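Local atomic coordinates of malate dehydrogenase (Entamoeba histolytica, PDB entry 3I0P), a protein that probably catalyses the NAD-dependent interconversion of malate and oxaloacetate, as a member of the malate/L-lactate dehydrogenase family. Residues Q53-T57 with V58-R62; T348-E351 with M352-L355. All coordinates share one frame; numbering follows the deposited sequence.

Contact 1: Q53-T57 with V58-R62; sequences QRFKT and VYIDR
Phe55 and Ile60, with Lys56 and Asp61, meet across the first turns of helix 55-64, a local contact in which residues five apart pair where the helix opens into a pi-type turn. Arg54 occupies the N-cap position, and its carbonyl O takes an ordinary i to i+4 bond from Val58 N at 3.1 Å. One residue on, the winding widens. Phe55 O accepts two N-H groups: Ile60 N, nearly straight (171°) and in the carbonyl plane, and Tyr59 N, more bent and above that plane. The next bond is again i to i+5, Asp61 N to Lys56 O at 2.7 Å.

The side-chain pairing follows the same spacing. The Phe55 ring, its CG anti to the backbone N (chi1 -175°), receives Ile60 CG1 over one face in a CH-pi contact, 3.8 Å from the centroid, while Ile60 CD1 reaches Phe55 CZ at 3.5 Å. Both residues also pack on Val21 of helix 11-24 and on Leu355 of helix 346-359. Further round, the Lys56 chain runs out from the helix and bends at its last torsion (chi4 -78°), which brings NZ to Asp61 OD1 at 2.9 Å on the syn lone pair; a weak second bond goes to Asp61 OD2. Asp61 OD1 also has a long, weak ion pair with Lys64. The Tyr59 side chain is about 7 Å from the bound NAD, and its OH is hydrogen-bonded to His123 ND1.

The chemistry thus divides round the helix: a buried aromatic-aliphatic pair faces neighbouring helices, and a partly exposed salt bridge closes over the same i to i+5 step, probably favouring the widened turn through charge attraction.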
loop_
_atom_site.group_PDB
_atom_site.type_symbol
_atom_site.label_atom_id
_atom_site.label_comp_id
_atom_site.label_asym_id
_atom_site.label_seq_id
_atom_site.Cartn_x
_atom_site.Cartn_y
_atom_site.Cartn_z
ATOM N N GLN A 53 -10.058 4.827 25.986
ATOM C CA GLN A 53 -9.020 4.148 26.792
ATOM C C GLN A 53 -7.668 4.848 26.712
ATOM O O GLN A 53 -6.697 4.446 27.366
ATOM C CB GLN A 53 -8.890 2.677 26.398
ATOM C CG GLN A 53 -10.142 1.881 26.703
ATOM C CD GLN A 53 -10.037 0.411 26.337
ATOM O OE1 GLN A 53 -11.001 -0.182 25.835
ATOM N NE2 GLN A 53 -8.872 -0.193 26.593
ATOM N N ARG A 54 -7.635 5.920 25.930
ATOM C CA ARG A 54 -6.423 6.667 25.684
ATOM C C ARG A 54 -6.731 8.153 25.790
ATOM O O ARG A 54 -5.868 8.994 25.578
ATOM C CB ARG A 54 -5.917 6.319 24.288
ATOM C CG ARG A 54 -4.413 6.237 24.140
ATOM C CD ARG A 54 -3.727 5.426 25.246
ATOM N NE ARG A 54 -3.963 3.992 25.124
ATOM C CZ ARG A 54 -3.692 3.114 26.085
ATOM N NH1 ARG A 54 -3.179 3.536 27.235
ATOM N NH2 ARG A 54 -3.933 1.815 25.907
ATOM N N PHE A 55 -7.971 8.469 26.138
ATOM C CA PHE A 55 -8.438 9.843 26.208
ATOM C C PHE A 55 -7.584 10.670 27.150
ATOM O O PHE A 55 -7.051 11.712 26.754
ATOM C CB PHE A 55 -9.906 9.871 26.651
ATOM C CG PHE A 55 -10.528 11.235 26.650
ATOM C CD1 PHE A 55 -10.477 12.041 25.517
ATOM C CD2 PHE A 55 -11.201 11.696 27.772
ATOM C CE1 PHE A 55 -11.065 13.300 25.510
ATOM C CE2 PHE A 55 -11.795 12.942 27.781
ATOM C CZ PHE A 55 -11.736 13.750 26.645
ATOM N N LYS A 56 -7.433 10.191 28.386
ATOM C CA LYS A 56 -6.710 10.940 29.406
ATOM C C LYS A 56 -5.220 11.168 29.093
ATOM O O LYS A 56 -4.755 12.317 29.088
ATOM C CB LYS A 56 -6.867 10.322 30.793
ATOM C CG LYS A 56 -6.509 11.321 31.877
ATOM C CD LYS A 56 -6.353 10.701 33.245
ATOM C CE LYS A 56 -5.515 11.622 34.144
ATOM N NZ LYS A 56 -4.050 11.534 33.860
ATOM N N THR A 57 -4.481 10.085 28.848
ATOM C CA THR A 57 -3.024 10.186 28.717
ATOM C C THR A 57 -2.557 10.752 27.375
ATOM O O THR A 57 -1.564 11.478 27.329
ATOM C CB THR A 57 -2.323 8.844 28.962
ATOM O OG1 THR A 57 -2.781 7.891 28.001
ATOM C CG2 THR A 57 -2.613 8.327 30.375
ATOM N N VAL A 58 -3.265 10.439 26.293
ATOM C CA VAL A 58 -2.798 10.823 24.956
ATOM C C VAL A 58 -3.335 12.186 24.505
ATOM O O VAL A 58 -2.753 12.835 23.630
ATOM C CB VAL A 58 -3.034 9.674 23.918
ATOM C CG1 VAL A 58 -2.725 10.103 22.489
ATOM C CG2 VAL A 58 -2.189 8.469 24.299
ATOM N N TYR A 59 -4.416 12.636 25.133
ATOM C CA TYR A 59 -5.018 13.916 24.763
ATOM C C TYR A 59 -5.094 14.929 25.914
ATOM O O TYR A 59 -4.461 15.988 25.838
ATOM C CB TYR A 59 -6.364 13.703 24.056
ATOM C CG TYR A 59 -6.198 12.831 22.829
ATOM C CD1 TYR A 59 -5.648 13.346 21.651
ATOM C CD2 TYR A 59 -6.536 11.470 22.858
ATOM C CE1 TYR A 59 -5.463 12.538 20.533
ATOM C CE2 TYR A 59 -6.354 10.661 21.739
ATOM C CZ TYR A 59 -5.826 11.204 20.581
ATOM O OH TYR A 59 -5.640 10.410 19.474
ATOM N N ILE A 60 -5.832 14.592 26.975
ATOM C CA ILE A 60 -6.048 15.518 28.094
ATOM C C ILE A 60 -4.736 15.888 28.797
ATOM O O ILE A 60 -4.420 17.063 28.941
ATOM C CB ILE A 60 -7.146 15.021 29.086
ATOM C CG1 ILE A 60 -8.439 14.643 28.330
ATOM C CG2 ILE A 60 -7.446 16.080 30.167
ATOM C CD1 ILE A 60 -9.042 15.753 27.457
ATOM N N ASP A 61 -3.965 14.888 29.200
ATOM C CA ASP A 61 -2.662 15.126 29.815
ATOM C C ASP A 61 -1.738 15.949 28.921
ATOM O O ASP A 61 -0.858 16.662 29.408
ATOM C CB ASP A 61 -1.967 13.802 30.129
ATOM C CG ASP A 61 -2.517 13.114 31.375
ATOM O OD1 ASP A 61 -3.421 13.668 32.048
ATOM O OD2 ASP A 61 -2.025 12.000 31.669
ATOM N N ARG A 62 -1.928 15.839 27.611
ATOM C CA ARG A 62 -1.042 16.510 26.679
ATOM C C ARG A 62 -1.457 17.963 26.473
ATOM O O ARG A 62 -0.594 18.837 26.346
ATOM C CB ARG A 62 -0.932 15.732 25.370
ATOM C CG ARG A 62 -0.329 14.365 25.565
ATOM C CD ARG A 62 0.351 13.883 24.302
ATOM N NE ARG A 62 0.886 12.527 24.443
ATOM C CZ ARG A 62 1.166 11.723 23.421
ATOM N NH1 ARG A 62 0.959 12.130 22.179
ATOM N NH2 ARG A 62 1.646 10.512 23.639
#

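Contact 2: T348-E351 with M352-L355; sequences TINE and MKEL
Thr348 to Leu355 form two regular turns of helix 346-359, joined by four successive i to i+4 backbone bonds that run from Met352 N to Thr348 O, at 2.8 Å, through to Leu355 N to Glu351 O. This unbroken pattern is that of a regular alpha-helix.

The side chains of the later turn lean back over the carbonyls of the earlier one. Met352 CG lies 3.3 Å from Thr348 O, placed there by a first torsion that sets CG beside its own backbone N (chi1 -69°); the chain then bends at its last torsion, and SD comes only loosely near Thr348 CG2, at 4.4 Å. Leu355, three residues on, does the same, its CG 3.3 Å from Glu351 O. On another side of the helix, Asn350 and Lys353 run alongside each other and point the same way, with Asn350 OD1 4.0 Å from Lys353 CD. It is thus the aliphatic part of the lysine that passes the amide, while its NZ makes a long, weak ion pair with the terminal carboxylate of Phe365.

Met352 and Leu355 both pack on Phe17 of helix 11-24, whereas Ile349 meets Lys7 and Val9 of strand 6-9. No side-chain hydrogen bond or salt bridge links the two turns, so main-chain bonding supplies the polar cohesion between them, and the side chains add apolar cover on the buried flank and van der Waals contact on the exposed one.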
loop_
_atom_site.group_PDB
_atom_site.type_symbol
_atom_site.label_atom_id
_atom_site.label_comp_id
_atom_site.label_asym_id
_atom_site.label_seq_id
_atom_site.Cartn_x
_atom_site.Cartn_y
_atom_site.Cartn_z
ATOM N N THR A 348 -9.706 2.706 32.914
ATOM C CA THR A 348 -10.374 3.721 32.089
ATOM C C THR A 348 -11.509 4.358 32.883
ATOM O O THR A 348 -11.658 5.590 32.901
ATOM C CB THR A 348 -10.922 3.139 30.753
ATOM O OG1 THR A 348 -9.907 2.370 30.100
ATOM C CG2 THR A 348 -11.354 4.248 29.817
ATOM N N ILE A 349 -12.295 3.513 33.542
ATOM C CA ILE A 349 -13.361 3.974 34.417
ATOM C C ILE A 349 -12.811 4.971 35.429
ATOM O O ILE A 349 -13.383 6.048 35.634
ATOM C CB ILE A 349 -14.056 2.791 35.149
ATOM C CG1 ILE A 349 -14.716 1.841 34.139
ATOM C CG2 ILE A 349 -15.078 3.299 36.165
ATOM C CD1 ILE A 349 -15.772 2.486 33.254
ATOM N N ASN A 350 -11.685 4.611 36.041
ATOM C CA ASN A 350 -11.039 5.454 37.043
ATOM C C ASN A 350 -10.457 6.737 36.456
ATOM O O ASN A 350 -10.554 7.808 37.072
ATOM C CB ASN A 350 -10.021 4.641 37.852
ATOM C CG ASN A 350 -10.696 3.555 38.694
ATOM O OD1 ASN A 350 -11.810 3.744 39.192
ATOM N ND2 ASN A 350 -10.036 2.412 38.839
ATOM N N GLU A 351 -9.893 6.643 35.254
ATOM C CA GLU A 351 -9.489 7.847 34.534
ATOM C C GLU A 351 -10.677 8.788 34.289
ATOM O O GLU A 351 -10.548 10.007 34.456
ATOM C CB GLU A 351 -8.813 7.502 33.212
ATOM C CG GLU A 351 -7.396 6.996 33.343
ATOM C CD GLU A 351 -6.845 6.503 32.023
ATOM O OE1 GLU A 351 -7.594 6.506 31.027
ATOM O OE2 GLU A 351 -5.663 6.109 31.973
ATOM N N MET A 352 -11.822 8.220 33.903
ATOM C CA MET A 352 -13.028 9.014 33.611
ATOM C C MET A 352 -13.544 9.713 34.865
ATOM O O MET A 352 -13.830 10.912 34.843
ATOM C CB MET A 352 -14.131 8.157 32.982
ATOM C CG MET A 352 -13.821 7.682 31.572
ATOM S SD MET A 352 -15.021 6.502 30.891
ATOM C CE MET A 352 -16.466 7.532 30.640
ATOM N N LYS A 353 -13.645 8.952 35.955
ATOM C CA LYS A 353 -14.033 9.483 37.265
ATOM C C LYS A 353 -13.157 10.666 37.674
ATOM O O LYS A 353 -13.668 11.701 38.105
ATOM C CB LYS A 353 -13.972 8.384 38.331
ATOM C CG LYS A 353 -15.220 7.518 38.426
ATOM C CD LYS A 353 -14.911 6.232 39.188
ATOM C CE LYS A 353 -16.096 5.769 40.025
ATOM N NZ LYS A 353 -16.488 6.817 41.029
ATOM N N GLU A 354 -11.846 10.515 37.507
ATOM C CA GLU A 354 -10.905 11.579 37.828
ATOM C C GLU A 354 -11.168 12.857 37.020
ATOM O O GLU A 354 -11.226 13.949 37.594
ATOM C CB GLU A 354 -9.468 11.099 37.646
ATOM C CG GLU A 354 -8.449 11.915 38.438
ATOM C CD GLU A 354 -6.995 11.561 38.107
ATOM O OE1 GLU A 354 -6.752 10.775 37.148
ATOM O OE2 GLU A 354 -6.093 12.075 38.814
ATOM N N LEU A 355 -11.346 12.714 35.703
ATOM C CA LEU A 355 -11.695 13.843 34.827
ATOM C C LEU A 355 -13.046 14.472 35.179
ATOM O O LEU A 355 -13.192 15.693 35.180
ATOM C CB LEU A 355 -11.685 13.417 33.357
ATOM C CG LEU A 355 -10.374 12.848 32.814
ATOM C CD1 LEU A 355 -10.639 12.039 31.561
ATOM C CD2 LEU A 355 -9.337 13.935 32.561
#

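Overall arrangement
Contacts 1 and 2 come in series along the chain, far apart in sequence, yet their centres are 11 Å apart and they touch directly. Helix 55-64, carrying contact 1, and helix 346-359, carrying contact 2, pack together beside helix 11-24, so early and very late parts of the chain meet on one side of its centre. Leu355 CD2 lies 3.7 Å from Ile60 CG2, and Gln53 CG lies 3.4 Å from Thr348 OG1. Lys56 reaches Glu354 as well, with CE at 3.4 Å from OE1. The C-terminal helix is thereby fastened to a helix whose Tyr59 lies near the bound NAD, while contact 2 lies farther from the chain's centre (about 23 Å against 15 Å, centre to centre).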